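Local coordinates for transaminase (PDB 5G09) that catalyses S-selective transamination, moving amino groups between amine donors and carbonyl acceptors as a class-III aminotransferase that depends on pyridoxal phosphate, at the interface of chains A and B. Coordinates in Å, arbitrary orientation; residue numbers count along the deposited sequence, not the author numbering. Chains: chain A/B, Transaminase.

Contact 1: the interface of chains A and B. Residues chain A 17, 33-36; chain B 88-90.
The amide N of B:Ala90 gives its hydrogen to the carbonyl O of A:Val34 at 2.9 Å, a nearly straight bond (174° at H) whose donor stands well above the carbonyl plane. Two residues on, the amide N of A:Ile36 returns a bond to B:Ala90 O, also at 2.9 Å, with the N almost in line with the C=O bond. B:Ala90 is thus gripped through both backbone polar groups, forming a parallel beta bridge with A:Pro35, a residue without an N-H of its own. Water 1 extends the pairing: it lies 2.8 Å from the backbone N of A:Val34 and 2.7 Å from the carbonyl O of B:Thr88. Beside this ladder, B:Tyr89 turns CG anti to its carbonyl carbon (chi1 -66°), which brings CD1 of the ring within 3.5 Å of A:Ile36 CG1, set above the ring plane near the rim. A:Val34 CG1 comes at the edge, 3.7 Å from CD1, while B:Thr88 CG2 leans over the opposite face near its margin. A serine in place of B:Tyr89 would probably leave A:Val34 CG1 and A:Ile36 CG1 without their aromatic partner and open a gap beside the bridge. On the other flank the B:Ala90 methyl packs against the A:Asp17 carboxylate, with CB 3.4 Å from OD2. The site joins two loop segments, one leading into strand 38-40 of chain A, the other running into helix 92-105 of chain B.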
loop_
_atom_site.group_PDB
_atom_site.type_symbol
_atom_site.label_atom_id
_atom_site.label_comp_id
_atom_site.label_asym_id
_atom_site.label_seq_id
_atom_site.Cartn_x
_atom_site.Cartn_y
_atom_site.Cartn_z
ATOM N N ASP A 17 -32.140 19.368 -11.865
ATOM C CA ASP A 17 -31.636 18.057 -11.537
ATOM C C ASP A 17 -30.677 17.559 -12.641
ATOM O O ASP A 17 -29.558 17.088 -12.347
ATOM C CB ASP A 17 -32.822 17.106 -11.303
ATOM C CG ASP A 17 -32.389 15.671 -10.985
ATOM O OD1 ASP A 17 -32.135 14.906 -11.915
ATOM O OD2 ASP A 17 -32.349 15.291 -9.806
ATOM N N PRO A 33 -34.718 11.938 -15.424
ATOM C CA PRO A 33 -35.046 12.143 -14.003
ATOM C C PRO A 33 -36.380 11.482 -13.629
ATOM O O PRO A 33 -37.288 11.456 -14.455
ATOM C CB PRO A 33 -35.121 13.677 -13.860
ATOM C CG PRO A 33 -35.172 14.226 -15.243
ATOM C CD PRO A 33 -34.535 13.207 -16.150
ATOM N N VAL A 34 -36.478 10.932 -12.415
ATOM C CA VAL A 34 -37.713 10.304 -11.927
ATOM C C VAL A 34 -38.133 11.059 -10.679
ATOM O O VAL A 34 -37.651 10.740 -9.573
ATOM C CB VAL A 34 -37.516 8.801 -11.568
ATOM C CG1 VAL A 34 -38.843 8.144 -11.183
ATOM C CG2 VAL A 34 -36.867 8.051 -12.722
ATOM N N PRO A 35 -39.005 12.073 -10.834
ATOM C CA PRO A 35 -39.368 12.836 -9.661
ATOM C C PRO A 35 -40.370 12.126 -8.745
ATOM O O PRO A 35 -41.343 11.530 -9.217
ATOM C CB PRO A 35 -39.954 14.136 -10.243
ATOM C CG PRO A 35 -40.457 13.743 -11.596
ATOM C CD PRO A 35 -39.505 12.700 -12.081
ATOM N N ILE A 36 -40.105 12.192 -7.445
ATOM C CA ILE A 36 -40.980 11.658 -6.424
ATOM C C ILE A 36 -41.367 12.814 -5.503
ATOM O O ILE A 36 -40.520 13.404 -4.828
ATOM C CB ILE A 36 -40.290 10.573 -5.596
ATOM C CG1 ILE A 36 -39.816 9.420 -6.498
ATOM C CG2 ILE A 36 -41.235 10.062 -4.504
ATOM C CD1 ILE A 36 -40.925 8.667 -7.225
ATOM N N THR B 88 -31.164 8.084 -7.006
ATOM C CA THR B 88 -31.690 7.757 -8.318
ATOM C C THR B 88 -33.018 8.508 -8.608
ATOM O O THR B 88 -33.403 8.675 -9.774
ATOM C CB THR B 88 -31.897 6.229 -8.462
ATOM O OG1 THR B 88 -31.964 5.892 -9.837
ATOM C CG2 THR B 88 -33.226 5.780 -7.843
ATOM N N TYR B 89 -33.708 8.932 -7.548
ATOM C CA TYR B 89 -34.960 9.674 -7.664
ATOM C C TYR B 89 -34.714 11.159 -7.474
ATOM O O TYR B 89 -33.775 11.555 -6.775
ATOM C CB TYR B 89 -35.980 9.188 -6.638
ATOM C CG TYR B 89 -36.443 7.761 -6.850
ATOM C CD1 TYR B 89 -37.321 7.441 -7.886
ATOM C CD2 TYR B 89 -35.991 6.731 -6.005
ATOM C CE1 TYR B 89 -37.747 6.125 -8.088
ATOM C CE2 TYR B 89 -36.406 5.414 -6.177
ATOM C CZ TYR B 89 -37.274 5.105 -7.226
ATOM O OH TYR B 89 -37.687 3.788 -7.409
ATOM N N ALA B 90 -35.556 11.983 -8.081
ATOM C CA ALA B 90 -35.395 13.422 -8.006
ATOM C C ALA B 90 -36.443 14.057 -7.097
ATOM O O ALA B 90 -37.589 13.589 -7.031
ATOM C CB ALA B 90 -35.475 14.013 -9.396
HETATM O O HOH W 1 -34.027 11.040 -11.027
#

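Contact 2: the interface of chains A and B. Residues chain A 13, 16-17, 20; chain B 92, 95-96, 99.
A:Trp16 carries CG anti to its carbonyl carbon (chi1 -68°), sending the indole away from helix 10-20 and onto helix 92-105 of the partner. B:Lys99 meets it with CG anti to the backbone N and a bend at chi2 (-90°) that lays the aliphatic chain across the indole. Its CG sits over one face, 3.6 Å from the centroid of the five-membered ring, in a CH-pi contact that also takes in the six-membered ring. Further along the chain, B:Lys99 CE reaches A:Trp16 CZ2 at 3.7 Å, so the methylenes follow the face towards its CZ2 side. The opposite, CE3–CZ3 side of the benzo ring meets B:Lys96, whose CA lies 3.7 Å from A:Trp16 CE3 and whose CB approaches CZ3. Nearer the root of the indole, the methyl CB of B:Ala95 touches A:Trp16 CB at 3.7 Å and also packs against the backbone O of A:Val13; its small size probably lets the helices come close. A:Tyr20 runs alongside B:Lys99, with ring atom CD2 3.8 Å from the lysine CA. At the other end, both methyls of A:Val13 rest on the start of the partner helix, CG1 being 3.7 Å from B:Asp92 CA. Contacts from the lysine chain and backbone probably limit rotation of the indole. This helix-to-helix packing, built largely on apolar surface, probably helps hold the two subunits together as the dimer characteristic of the family.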
loop_
_atom_site.group_PDB
_atom_site.type_symbol
_atom_site.label_atom_id
_atom_site.label_comp_id
_atom_site.label_asym_id
_atom_site.label_seq_id
_atom_site.Cartn_x
_atom_site.Cartn_y
_atom_site.Cartn_z
ATOM N N VAL A 13 -37.721 21.771 -11.649
ATOM C CA VAL A 13 -36.984 20.821 -10.805
ATOM C C VAL A 13 -36.215 19.853 -11.707
ATOM O O VAL A 13 -35.016 19.641 -11.529
ATOM C CB VAL A 13 -37.903 20.060 -9.825
ATOM C CG1 VAL A 13 -37.153 18.935 -9.114
ATOM C CG2 VAL A 13 -38.491 21.032 -8.811
ATOM N N TRP A 16 -33.188 21.556 -13.247
ATOM C CA TRP A 16 -32.095 21.768 -12.275
ATOM C C TRP A 16 -31.366 20.457 -11.945
ATOM O O TRP A 16 -30.151 20.449 -11.755
ATOM C CB TRP A 16 -32.611 22.391 -10.966
ATOM C CG TRP A 16 -33.118 23.822 -11.073
ATOM C CD1 TRP A 16 -32.877 24.717 -12.091
ATOM C CD2 TRP A 16 -33.914 24.532 -10.103
ATOM N NE1 TRP A 16 -33.477 25.940 -11.804
ATOM C CE2 TRP A 16 -34.130 25.844 -10.606
ATOM C CE3 TRP A 16 -34.484 24.179 -8.877
ATOM C CZ2 TRP A 16 -34.876 26.808 -9.904
ATOM C CZ3 TRP A 16 -35.234 25.129 -8.187
ATOM C CH2 TRP A 16 -35.414 26.433 -8.696
ATOM N N ASP A 17 -32.140 19.368 -11.865
ATOM C CA ASP A 17 -31.636 18.057 -11.537
ATOM C C ASP A 17 -30.677 17.559 -12.641
ATOM O O ASP A 17 -29.558 17.088 -12.347
ATOM C CB ASP A 17 -32.822 17.106 -11.303
ATOM C CG ASP A 17 -32.389 15.671 -10.985
ATOM O OD1 ASP A 17 -32.135 14.906 -11.915
ATOM O OD2 ASP A 17 -32.349 15.291 -9.806
ATOM N N TYR A 20 -27.405 20.371 -12.714
ATOM C CA TYR A 20 -26.579 20.765 -11.576
ATOM C C TYR A 20 -26.190 19.604 -10.654
ATOM O O TYR A 20 -25.418 19.805 -9.691
ATOM C CB TYR A 20 -27.288 21.851 -10.749
ATOM C CG TYR A 20 -27.492 23.178 -11.464
ATOM C CD1 TYR A 20 -26.464 23.758 -12.193
ATOM C CD2 TYR A 20 -28.726 23.849 -11.392
ATOM C CE1 TYR A 20 -26.656 24.970 -12.854
ATOM C CE2 TYR A 20 -28.934 25.067 -12.039
ATOM C CZ TYR A 20 -27.906 25.615 -12.769
ATOM O OH TYR A 20 -28.082 26.804 -13.423
ATOM N N ASP B 92 -37.656 18.132 -5.363
ATOM C CA ASP B 92 -37.478 19.570 -5.438
ATOM C C ASP B 92 -36.323 20.027 -4.541
ATOM O O ASP B 92 -35.512 20.868 -4.945
ATOM C CB ASP B 92 -38.788 20.313 -5.071
ATOM C CG ASP B 92 -39.368 19.886 -3.714
ATOM O OD1 ASP B 92 -39.338 18.685 -3.337
ATOM O OD2 ASP B 92 -39.887 20.774 -3.000
ATOM N N ALA B 95 -32.686 19.259 -5.981
ATOM C CA ALA B 95 -32.321 20.092 -7.148
ATOM C C ALA B 95 -32.168 21.574 -6.768
ATOM O O ALA B 95 -31.248 22.258 -7.208
ATOM C CB ALA B 95 -33.329 19.932 -8.264
ATOM N N LYS B 96 -33.084 22.079 -5.955
ATOM C CA LYS B 96 -33.014 23.467 -5.508
ATOM C C LYS B 96 -31.743 23.772 -4.705
ATOM O O LYS B 96 -31.147 24.847 -4.854
ATOM C CB LYS B 96 -34.241 23.829 -4.684
ATOM C CG LYS B 96 -34.154 25.228 -4.092
ATOM C CD LYS B 96 -35.542 25.725 -3.853
ATOM C CE LYS B 96 -35.551 26.645 -2.670
ATOM N NZ LYS B 96 -36.915 26.682 -2.061
ATOM N N LYS B 99 -29.003 24.246 -7.233
ATOM C CA LYS B 99 -29.255 25.479 -7.960
ATOM C C LYS B 99 -28.893 26.721 -7.101
ATOM O O LYS B 99 -28.268 27.674 -7.594
ATOM C CB LYS B 99 -30.713 25.501 -8.469
ATOM C CG LYS B 99 -31.105 26.784 -9.195
ATOM C CD LYS B 99 -31.660 27.798 -8.230
ATOM C CE LYS B 99 -32.085 29.069 -8.949
ATOM N NZ LYS B 99 -32.572 30.001 -7.899
#

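About 10 Å separates the centres of contact 1 and contact 2, measured over their C-alpha atoms, and A:Asp17 belongs to both. In chain B the polypeptide runs directly from the loop of contact 1 into helix 92-105 of contact 2; in chain A, helix 10-20 and the later loop approach this continuous stretch together. Backbone pairing in contact 1 may set the register of the entering strand-like segment, while contact 2 adds broad side-chain packing. The two-fold symmetry repeats both with the chains exchanged, so the N-terminal part of each subunit would probably help secure its neighbour.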